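Long-range contacts in methionine gamma-lyase (Trichomonas vaginalis, PDB 1E5E), which belongs to the Cys/Met metabolism family of pyridoxal-phosphate-dependent enzymes and assembles from four copies of its chain: residues 264-275 against 306-314; 71-79 against 185-196. One frame throughout, in Å; residues are numbered along the deposited sequence. Where two conformers were deposited one is given.

Contact 1 (264-275 against 306-314); sequences MKAESENAMKVA and RMYGSMITF. Unlike the reference sequence in segment 306-314: Tyr308 (reference Ser). With SO4 (sulfate ion), chain D.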
loop_
_atom_site.group_PDB
_atom_site.type_symbol
_atom_site.label_atom_id
_atom_site.label_comp_id
_atom_site.label_asym_id
_atom_site.label_seq_id
_atom_site.Cartn_x
_atom_site.Cartn_y
_atom_site.Cartn_z
ATOM N N MET A 264 9.741 20.409 -10.602
ATOM C CA MET A 264 9.460 21.850 -10.586
ATOM C C MET A 264 10.223 22.563 -11.723
ATOM O O MET A 264 9.661 23.458 -12.350
ATOM C CB MET A 264 9.784 22.570 -9.275
ATOM C CG MET A 264 8.931 22.164 -8.083
ATOM S SD MET A 264 7.155 22.132 -8.433
ATOM C CE MET A 264 6.755 23.835 -8.769
ATOM N N LYS A 265 11.469 22.204 -11.936
ATOM C CA LYS A 265 12.266 22.781 -12.993
ATOM C C LYS A 265 11.658 22.449 -14.347
ATOM O O LYS A 265 11.453 23.354 -15.132
ATOM C CB LYS A 265 13.730 22.298 -13.035
ATOM C CG LYS A 265 14.432 22.712 -11.753
ATOM C CD LYS A 265 15.915 22.333 -11.736
ATOM C CE LYS A 265 16.620 23.319 -10.799
ATOM N NZ LYS A 265 18.071 22.965 -10.648
ATOM N N ALA A 266 11.431 21.159 -14.573
ATOM C CA ALA A 266 10.835 20.749 -15.845
ATOM C C ALA A 266 9.461 21.376 -16.032
ATOM O O ALA A 266 9.190 21.825 -17.155
ATOM C CB ALA A 266 10.717 19.227 -15.879
ATOM N N GLU A 267 8.638 21.452 -14.972
ATOM C CA GLU A 267 7.319 22.058 -15.153
ATOM C C GLU A 267 7.356 23.558 -15.400
ATOM O O GLU A 267 6.504 24.076 -16.155
ATOM C CB GLU A 267 6.408 21.719 -13.939
ATOM C CG GLU A 267 6.116 20.221 -13.918
ATOM C CD GLU A 267 5.586 19.590 -12.667
ATOM O OE1 GLU A 267 5.306 20.302 -11.683
ATOM O OE2 GLU A 267 5.441 18.321 -12.642
ATOM N N SER A 268 8.230 24.309 -14.765
ATOM C CA SER A 268 8.413 25.747 -14.932
ATOM C C SER A 268 8.879 26.083 -16.357
ATOM O O SER A 268 8.363 26.980 -17.042
ATOM C CB SER A 268 9.448 26.230 -13.896
ATOM O OG SER A 268 8.824 26.167 -12.567
ATOM N N GLU A 269 9.842 25.304 -16.858
ATOM C CA GLU A 269 10.386 25.459 -18.183
ATOM C C GLU A 269 9.288 25.217 -19.228
ATOM O O GLU A 269 9.130 26.074 -20.101
ATOM C CB GLU A 269 11.546 24.513 -18.493
ATOM C CG GLU A 269 12.764 24.789 -17.666
ATOM C CD GLU A 269 13.766 23.654 -17.543
ATOM O OE1 GLU A 269 14.856 23.901 -16.959
ATOM O OE2 GLU A 269 13.474 22.475 -17.865
ATOM N N ASN A 270 8.490 24.171 -19.020
ATOM C CA ASN A 270 7.387 23.918 -19.914
ATOM C C ASN A 270 6.364 25.056 -19.878
ATOM O O ASN A 270 5.821 25.460 -20.910
ATOM C CB ASN A 270 6.658 22.610 -19.595
ATOM C CG ASN A 270 7.287 21.360 -20.143
ATOM O OD1 ASN A 270 8.139 21.384 -21.042
ATOM N ND2 ASN A 270 6.814 20.219 -19.632
ATOM N N ALA A 271 6.056 25.507 -18.675
ATOM C CA ALA A 271 5.060 26.534 -18.466
ATOM C C ALA A 271 5.466 27.847 -19.159
ATOM O O ALA A 271 4.642 28.442 -19.837
ATOM C CB ALA A 271 4.806 26.829 -16.975
ATOM N N MET A 272 6.745 28.213 -19.067
ATOM C CA MET A 272 7.160 29.429 -19.786
ATOM C C MET A 272 6.840 29.236 -21.271
ATOM O O MET A 272 6.276 30.168 -21.871
ATOM C CB MET A 272 8.627 29.770 -19.568
ATOM C CG MET A 272 9.090 31.053 -20.261
ATOM S SD MET A 272 8.183 32.539 -19.759
ATOM C CE MET A 272 8.964 32.990 -18.236
ATOM N N LYS A 273 7.137 28.077 -21.882
ATOM C CA LYS A 273 6.863 27.928 -23.306
ATOM C C LYS A 273 5.367 27.965 -23.606
ATOM O O LYS A 273 4.949 28.637 -24.557
ATOM C CB LYS A 273 7.420 26.616 -23.894
ATOM C CG LYS A 273 8.938 26.573 -23.831
ATOM C CD LYS A 273 9.507 25.185 -24.013
ATOM C CE LYS A 273 11.055 25.256 -23.985
ATOM N NZ LYS A 273 11.539 23.843 -24.047
ATOM N N VAL A 274 4.591 27.290 -22.764
ATOM C CA VAL A 274 3.161 27.239 -22.985
ATOM C C VAL A 274 2.518 28.608 -22.773
ATOM O O VAL A 274 1.647 28.991 -23.582
ATOM C CB VAL A 274 2.467 26.179 -22.115
ATOM C CG1 VAL A 274 0.969 26.278 -22.249
ATOM C CG2 VAL A 274 2.966 24.776 -22.512
ATOM N N ALA A 275 2.988 29.331 -21.772
ATOM C CA ALA A 275 2.373 30.633 -21.512
ATOM C C ALA A 275 2.654 31.566 -22.687
ATOM O O ALA A 275 1.740 32.268 -23.087
ATOM C CB ALA A 275 2.867 31.247 -20.204
ATOM N N ARG A 306 12.196 31.524 -7.088
ATOM C CA ARG A 306 13.403 31.122 -7.788
ATOM C C ARG A 306 13.060 30.688 -9.212
ATOM O O ARG A 306 13.987 30.582 -10.031
ATOM C CB ARG A 306 14.130 29.977 -7.096
ATOM C CG ARG A 306 14.287 30.203 -5.604
ATOM C CD ARG A 306 15.314 29.261 -4.935
ATOM N NE ARG A 306 15.478 29.763 -3.554
ATOM C CZ ARG A 306 14.614 29.598 -2.555
ATOM N NH1 ARG A 306 13.478 28.899 -2.616
ATOM N NH2 ARG A 306 14.923 30.150 -1.385
ATOM N N MET A 307 11.834 30.168 -9.420
ATOM C CA MET A 307 11.370 29.763 -10.737
ATOM C C MET A 307 9.973 30.372 -10.863
ATOM O O MET A 307 9.420 30.664 -9.798
ATOM C CB MET A 307 11.300 28.239 -10.962
ATOM C CG MET A 307 12.741 27.729 -11.027
ATOM S SD MET A 307 12.904 26.012 -11.425
ATOM C CE MET A 307 12.351 25.218 -9.912
ATOM N N TYR A 308 9.416 30.469 -12.056
ATOM C CA TYR A 308 8.112 31.103 -12.144
ATOM C C TYR A 308 6.947 30.138 -12.047
ATOM O O TYR A 308 5.802 30.586 -12.185
ATOM C CB TYR A 308 8.048 31.993 -13.405
ATOM C CG TYR A 308 8.980 33.193 -13.270
ATOM C CD1 TYR A 308 10.088 33.369 -14.092
ATOM C CD2 TYR A 308 8.722 34.161 -12.310
ATOM C CE1 TYR A 308 10.895 34.493 -13.969
ATOM C CE2 TYR A 308 9.519 35.277 -12.154
ATOM C CZ TYR A 308 10.600 35.434 -13.015
ATOM O OH TYR A 308 11.401 36.534 -12.840
ATOM N N GLY A 309 7.206 28.857 -11.767
ATOM C CA GLY A 309 6.081 27.963 -11.474
ATOM C C GLY A 309 5.445 27.373 -12.731
ATOM O O GLY A 309 5.842 27.712 -13.840
ATOM N N SER A 310 4.463 26.496 -12.537
ATOM C CA SER A 310 3.882 25.854 -13.716
ATOM C C SER A 310 2.399 26.150 -13.806
ATOM O O SER A 310 1.803 25.571 -14.706
ATOM C CB SER A 310 4.230 24.366 -13.711
ATOM O OG SER A 310 3.331 23.657 -12.869
ATOM N N MET A 311 1.924 27.093 -13.000
ATOM C CA MET A 311 0.537 27.541 -13.068
ATOM C C MET A 311 0.477 28.666 -14.130
ATOM O O MET A 311 1.321 29.561 -14.181
ATOM C CB MET A 311 -0.039 28.087 -11.750
ATOM C CG MET A 311 -0.051 27.057 -10.591
ATOM S SD MET A 311 -0.872 25.517 -11.040
ATOM C CE MET A 311 -2.557 25.987 -11.222
ATOM N N ILE A 312 -0.572 28.633 -14.943
ATOM C CA ILE A 312 -0.811 29.624 -15.966
ATOM C C ILE A 312 -2.303 29.906 -15.932
ATOM O O ILE A 312 -3.015 28.916 -16.066
ATOM C CB ILE A 312 -0.423 29.159 -17.378
ATOM C CG1 ILE A 312 1.076 28.828 -17.558
ATOM C CG2 ILE A 312 -0.771 30.271 -18.386
ATOM C CD1 ILE A 312 1.363 28.192 -18.940
ATOM N N THR A 313 -2.765 31.147 -15.821
ATOM C CA THR A 313 -4.228 31.334 -15.883
ATOM C C THR A 313 -4.570 32.214 -17.081
ATOM O O THR A 313 -3.780 33.134 -17.344
ATOM C CB THR A 313 -4.713 31.939 -14.559
ATOM O OG1 THR A 313 -4.577 30.940 -13.529
ATOM C CG2 THR A 313 -6.171 32.371 -14.655
ATOM N N PHE A 314 -5.596 31.919 -17.858
ATOM C CA PHE A 314 -5.823 32.709 -19.056
ATOM C C PHE A 314 -7.325 32.838 -19.277
ATOM O O PHE A 314 -8.196 32.155 -18.737
ATOM C CB PHE A 314 -5.115 32.215 -20.320
ATOM C CG PHE A 314 -5.519 30.818 -20.748
ATOM C CD1 PHE A 314 -5.045 29.693 -20.073
ATOM C CD2 PHE A 314 -6.318 30.619 -21.836
ATOM C CE1 PHE A 314 -5.408 28.414 -20.458
ATOM C CE2 PHE A 314 -6.707 29.340 -22.250
ATOM C CZ PHE A 314 -6.236 28.240 -21.547
HETATM S S SO4 D . 13.702 37.181 -15.448
HETATM O O1 SO4 D . 14.055 36.532 -16.757
HETATM O O2 SO4 D . 12.257 37.585 -15.443
HETATM O O3 SO4 D . 14.529 38.450 -15.310
HETATM O O4 SO4 D . 14.046 36.249 -14.325
#

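Contact 2 (71-79 against 185-196); sequences IAFLEKTEA and NTFCSPMITNPV. With PPJ (N-(hydroxy{3-hydroxy-2-methyl-5-[(phosphonooxy)methyl]pyridin-4-yl}methyl)norvaline), chain C.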
loop_
_atom_site.group_PDB
_atom_site.type_symbol
_atom_site.label_atom_id
_atom_site.label_comp_id
_atom_site.label_asym_id
_atom_site.label_seq_id
_atom_site.Cartn_x
_atom_site.Cartn_y
_atom_site.Cartn_z
ATOM N N ILE A 71 10.458 18.413 5.037
ATOM C CA ILE A 71 9.768 19.630 4.604
ATOM C C ILE A 71 10.183 20.835 5.451
ATOM O O ILE A 71 10.392 21.913 4.888
ATOM C CB ILE A 71 8.227 19.493 4.690
ATOM C CG1 ILE A 71 7.683 18.360 3.795
ATOM C CG2 ILE A 71 7.502 20.794 4.407
ATOM C CD1 ILE A 71 7.923 18.614 2.323
ATOM N N ALA A 72 10.324 20.659 6.771
ATOM C CA ALA A 72 10.782 21.755 7.629
ATOM C C ALA A 72 12.171 22.209 7.164
ATOM O O ALA A 72 12.443 23.404 7.151
ATOM C CB ALA A 72 11.018 21.336 9.078
ATOM N N PHE A 73 13.041 21.255 6.771
ATOM C CA PHE A 73 14.352 21.658 6.250
ATOM C C PHE A 73 14.181 22.467 4.962
ATOM O O PHE A 73 14.801 23.544 4.831
ATOM C CB PHE A 73 15.266 20.447 6.036
ATOM C CG PHE A 73 16.639 20.834 5.576
ATOM C CD1 PHE A 73 16.895 21.098 4.250
ATOM C CD2 PHE A 73 17.652 20.944 6.506
ATOM C CE1 PHE A 73 18.156 21.542 3.855
ATOM C CE2 PHE A 73 18.931 21.318 6.113
ATOM C CZ PHE A 73 19.169 21.630 4.777
ATOM N N LEU A 74 13.370 21.957 4.018
ATOM C CA LEU A 74 13.179 22.653 2.753
ATOM C C LEU A 74 12.545 24.038 2.893
ATOM O O LEU A 74 12.876 24.912 2.086
ATOM C CB LEU A 74 12.351 21.800 1.771
ATOM C CG LEU A 74 13.122 20.517 1.317
ATOM C CD1 LEU A 74 12.174 19.564 0.577
ATOM C CD2 LEU A 74 14.285 20.896 0.398
ATOM N N GLU A 75 11.696 24.282 3.893
ATOM C CA GLU A 75 11.084 25.571 4.113
ATOM C C GLU A 75 11.854 26.479 5.069
ATOM O O GLU A 75 11.461 27.592 5.409
ATOM C CB GLU A 75 9.642 25.375 4.619
ATOM C CG GLU A 75 8.721 24.920 3.466
ATOM C CD GLU A 75 8.339 26.078 2.530
ATOM O OE1 GLU A 75 9.022 27.128 2.566
ATOM O OE2 GLU A 75 7.407 25.964 1.712
ATOM N N LYS A 76 12.921 25.979 5.645
ATOM C CA LYS A 76 13.759 26.584 6.646
ATOM C C LYS A 76 12.961 26.940 7.888
ATOM O O LYS A 76 13.129 28.038 8.435
ATOM C CB LYS A 76 14.495 27.799 6.050
ATOM C CG LYS A 76 15.431 27.473 4.887
ATOM C CD LYS A 76 16.023 28.792 4.340
ATOM C CE LYS A 76 17.280 28.483 3.538
ATOM N NZ LYS A 76 17.608 29.560 2.538
ATOM N N THR A 77 12.086 26.055 8.346
ATOM C CA THR A 77 11.279 26.330 9.531
ATOM C C THR A 77 11.766 25.433 10.661
ATOM O O THR A 77 12.381 24.410 10.321
ATOM C CB THR A 77 9.789 26.099 9.279
ATOM O OG1 THR A 77 9.595 24.754 8.847
ATOM C CG2 THR A 77 9.259 27.094 8.235
ATOM N N GLU A 78 11.494 25.724 11.921
ATOM C CA GLU A 78 11.968 24.780 12.944
ATOM C C GLU A 78 11.226 23.436 12.848
ATOM O O GLU A 78 11.755 22.414 13.276
ATOM C CB GLU A 78 11.660 25.341 14.353
ATOM C CG GLU A 78 12.459 26.646 14.542
ATOM C CD GLU A 78 12.214 27.312 15.885
ATOM O OE1 GLU A 78 11.240 27.048 16.606
ATOM O OE2 GLU A 78 13.052 28.179 16.230
ATOM N N ALA A 79 9.955 23.439 12.464
ATOM C CA ALA A 79 9.151 22.233 12.574
ATOM C C ALA A 79 8.162 22.188 11.414
ATOM O O ALA A 79 7.973 23.188 10.712
ATOM C CB ALA A 79 8.437 22.203 13.928
ATOM N N ASN A 185 1.739 28.411 0.540
ATOM C CA ASN A 185 2.827 28.290 -0.415
ATOM C C ASN A 185 2.693 27.119 -1.358
ATOM O O ASN A 185 3.685 26.723 -1.979
ATOM C CB ASN A 185 4.162 28.196 0.368
ATOM C CG ASN A 185 5.396 28.513 -0.459
ATOM O OD1 ASN A 185 5.319 29.374 -1.353
ATOM N ND2 ASN A 185 6.530 27.826 -0.248
ATOM N N THR A 186 1.480 26.603 -1.509
ATOM C CA THR A 186 1.191 25.464 -2.360
ATOM C C THR A 186 1.603 25.657 -3.813
ATOM O O THR A 186 2.255 24.797 -4.359
ATOM C CB THR A 186 -0.337 25.210 -2.374
ATOM O OG1 THR A 186 -0.808 24.930 -1.054
ATOM C CG2 THR A 186 -0.687 24.034 -3.277
ATOM N N PHE A 187 1.197 26.756 -4.430
ATOM C CA PHE A 187 1.515 27.030 -5.839
ATOM C C PHE A 187 2.995 27.139 -6.058
ATOM O O PHE A 187 3.426 26.720 -7.134
ATOM C CB PHE A 187 0.834 28.298 -6.363
ATOM C CG PHE A 187 -0.586 28.070 -6.800
ATOM C CD1 PHE A 187 -1.331 27.002 -6.315
ATOM C CD2 PHE A 187 -1.202 28.976 -7.644
ATOM C CE1 PHE A 187 -2.634 26.791 -6.723
ATOM C CE2 PHE A 187 -2.504 28.772 -8.077
ATOM C CZ PHE A 187 -3.220 27.677 -7.627
ATOM N N CYS A 188 3.780 27.579 -5.073
ATOM C CA CYS A 188 5.215 27.636 -5.334
ATOM C C CYS A 188 5.990 26.373 -4.998
ATOM O O CYS A 188 6.908 25.971 -5.752
ATOM C CB CYS A 188 5.808 28.759 -4.492
ATOM S SG CYS A 188 5.415 30.450 -4.974
ATOM N N SER A 189 5.726 25.801 -3.837
ATOM C CA SER A 189 6.426 24.651 -3.268
ATOM C C SER A 189 7.677 25.256 -2.630
ATOM O O SER A 189 8.098 26.323 -3.050
ATOM C CB SER A 189 6.790 23.509 -4.230
ATOM O OG SER A 189 8.083 23.744 -4.794
ATOM N N PRO A 190 8.363 24.525 -1.756
ATOM C CA PRO A 190 9.559 24.970 -1.097
ATOM C C PRO A 190 10.708 25.103 -2.082
ATOM O O PRO A 190 11.726 25.722 -1.737
ATOM C CB PRO A 190 9.901 23.891 -0.046
ATOM C CG PRO A 190 8.651 23.091 0.126
ATOM C CD PRO A 190 7.869 23.240 -1.172
ATOM N N MET A 191 10.559 24.616 -3.320
ATOM C CA MET A 191 11.642 24.747 -4.269
ATOM C C MET A 191 11.622 26.152 -4.853
ATOM O O MET A 191 12.643 26.517 -5.402
ATOM C CB MET A 191 11.501 23.825 -5.467
ATOM C CG MET A 191 11.791 22.367 -5.296
ATOM S SD MET A 191 13.398 22.052 -4.514
ATOM C CE MET A 191 12.764 21.747 -2.878
ATOM N N ILE A 192 10.497 26.845 -4.798
ATOM C CA ILE A 192 10.434 28.116 -5.525
ATOM C C ILE A 192 10.502 29.250 -4.503
ATOM O O ILE A 192 11.150 30.257 -4.727
ATOM C CB ILE A 192 9.171 28.169 -6.404
ATOM C CG1 ILE A 192 9.379 27.288 -7.662
ATOM C CG2 ILE A 192 8.809 29.598 -6.784
ATOM C CD1 ILE A 192 8.212 27.235 -8.619
ATOM N N THR A 193 9.795 29.072 -3.408
ATOM C CA THR A 193 9.759 30.089 -2.372
ATOM C C THR A 193 9.838 29.541 -0.965
ATOM O O THR A 193 9.185 28.553 -0.641
ATOM C CB THR A 193 8.419 30.876 -2.472
ATOM O OG1 THR A 193 8.370 31.598 -3.729
ATOM C CG2 THR A 193 8.363 31.955 -1.397
ATOM N N ASN A 194 10.537 30.231 -0.101
ATOM C CA ASN A 194 10.540 29.963 1.343
ATOM C C ASN A 194 9.983 31.237 1.973
ATOM O O ASN A 194 10.699 32.200 2.293
ATOM C CB ASN A 194 11.952 29.698 1.868
ATOM C CG ASN A 194 12.515 28.377 1.379
ATOM O OD1 ASN A 194 13.738 28.175 1.319
ATOM N ND2 ASN A 194 11.681 27.406 0.992
ATOM N N PRO A 195 8.673 31.338 2.170
ATOM C CA PRO A 195 8.058 32.550 2.659
ATOM C C PRO A 195 8.615 33.069 3.968
ATOM O O PRO A 195 8.614 34.317 4.106
ATOM C CB PRO A 195 6.564 32.257 2.721
ATOM C CG PRO A 195 6.394 31.062 1.796
ATOM C CD PRO A 195 7.669 30.291 1.823
ATOM N N VAL A 196 9.181 32.278 4.866
ATOM C CA VAL A 196 9.769 32.762 6.099
ATOM C C VAL A 196 10.924 33.725 5.814
ATOM O O VAL A 196 11.189 34.543 6.684
ATOM C CB VAL A 196 10.296 31.681 7.064
ATOM C CG1 VAL A 196 9.151 30.727 7.443
ATOM C CG2 VAL A 196 11.463 30.905 6.442
HETATM N N1 PPJ C . -4.547 25.498 -0.628
HETATM C C2 PPJ C . -4.458 25.689 -1.960
HETATM C C6 PPJ C . -5.411 24.580 -0.110
HETATM C C2A PPJ C . -3.960 26.846 -2.583
HETATM C C3 PPJ C . -5.162 24.768 -2.763
HETATM O O3 PPJ C . -5.175 25.054 -4.037
HETATM C C4 PPJ C . -5.884 23.691 -2.240
HETATM C C4A PPJ C . -6.565 22.827 -3.148
HETATM C C5 PPJ C . -6.085 23.605 -0.862
HETATM N N PPJ C . -6.971 23.204 -4.375
HETATM C C5A PPJ C . -6.653 22.471 -0.196
HETATM O OP4 PPJ C . -5.803 21.498 -0.215
HETATM P P PPJ C . -6.500 20.066 -0.184
HETATM O OP1 PPJ C . -5.289 19.032 -0.106
HETATM O OP2 PPJ C . -7.347 19.883 -1.480
HETATM O OP3 PPJ C . -7.437 19.892 1.091
HETATM C CA PPJ C . -7.541 22.375 -5.295
HETATM C CB PPJ C . -8.602 21.424 -4.933
HETATM C C PPJ C . -7.819 23.017 -6.540
HETATM C CG PPJ C . -9.960 21.863 -4.523
HETATM C CD PPJ C . -10.866 21.695 -5.649
HETATM O O PPJ C . -7.581 24.276 -6.626
HETATM O OXT PPJ C . -7.839 22.345 -7.660
HETATM O O HOH W 1 14.196 24.682 -0.836
HETATM O O HOH W 2 9.490 29.251 4.416
HETATM O O HOH W 3 15.523 30.374 1.001
#

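Contact 1 (264-275 against 306-314)
Ile312 sends its CD1 methyl into the helix surface, where it rests against Ala275 CB at 3.6 Å and Val274 CG1 at 3.8 Å. With CG1 anti to the carbonyl carbon (chi1 -62°) and the arm extended beyond it, CD1 comes within 3.4 Å of Ala271 O. Toward the start of the helix the backbones draw closer, to 4.7 Å between the CA atoms of Ser268 and Ser310; Ala271 CB touches Ser310 CA, and Glu267 CB meets Ser310 CB. Ser268 OG accepts a weak, strongly bent bond from Gly309 N at 3.2 Å (124° at the hydrogen), while Ser268 CA-H points at Gly309 O. The helix runs 21° from parallel to strand 311-314, packing on the five-stranded sheet of the C-terminal domain, a part of the fold-type I architecture of this family. Ser268 is itself positioned by its own helix, since OG donates to Met264 O at 2.8 Å; that carbonyl receives Ser268 OG and Ser268 N from opposite faces of its plane. Gly309 has a positive phi, and its carbonyl is also bound by Tyr289 OH. The hydroxyl of Ser310 is hydrogen-bonded to Tyr210 OH and to Val376 O, just past the neighbouring strand 371-375. Tyr308, a serine in the reference sequence, donates from OH to O4 of a sulfate probably from the crystallisation liquor (3.0 Å); His298 and Lys302 bind the same ion.

Contact 2 (71-79 against 185-196)
Glu75 OE2 is gripped by two donors, Asn185 ND2 at 2.8 Å and His205 NE2 of the adjacent strand 202-206. The bond from Asn185 is fairly straight (156° at the hydrogen), lies in the amide plane and uses the syn lone pair of OE2. A bend at chi2 (-77°) folds the carboxylate over Pro190, whose CG lies 3.5 Å from OE2. The other oxygen, OE1, is met from above the carboxylate plane by Asn194 ND2 at 3.1 Å, and a water bonded to OE1 also joins Glu75 O to Val196 N. The same Asn194 amide makes a weak bond to Leu74 O at 3.0 Å, plus weak ones to Pro190 O and Thr193 O, so its two protons probably serve mainly OE1. What is fastened here is the C-terminal end of helix 62-75, which closes in a Schellman motif with Lys76 at positive phi, to the loop after strand 180-184 of the large mixed sheet. Apolar packing flanks the buried carboxylate: Leu74 CB lies on Pro190 CB at 3.7 Å, and Leu74 CD2 meets Met191 CE. Beyond the turn, Thr77 CG2 touches Val196 CG1 at 3.7 Å. Lys76 NZ reaches Asn194 OD1 through a water. Asn185 ND2 also donates to Thr193 O, pinning the loop across itself; the neighbouring Thr186, bonded to Asp184, lines the pocket of the bound N-(hydroxy{3-hydroxy-2-methyl-5-[(phosphonooxy)methyl]pyridin-4-yl}methyl)norvaline.

How the contacts relate
Contact 2 closes before contact 1 opens along the chain, and their centres lie 18 Å apart. Contact 2 lies beside the seven-stranded sheet, at the end of helix 62-75 and in the loop leaving strand 180-184, whereas contact 1 packs a helix on strand 311-316 of the five-stranded sheet. They meet where 185-196 passes 306-314: Arg306 N probably hydrogen-bonds to Ile192 O at 2.9 Å, and the Ile192 side chain packs against Met307 and Gly309. Helix 260-279, which carries one side of contact 1, also reaches contact 2, where Met264 touches Ser189 and Ile192. Contact 2 supplies Thr186 to the ligand pocket; the Ser310 side chain of contact 1 stays about 12 Å from the ligand.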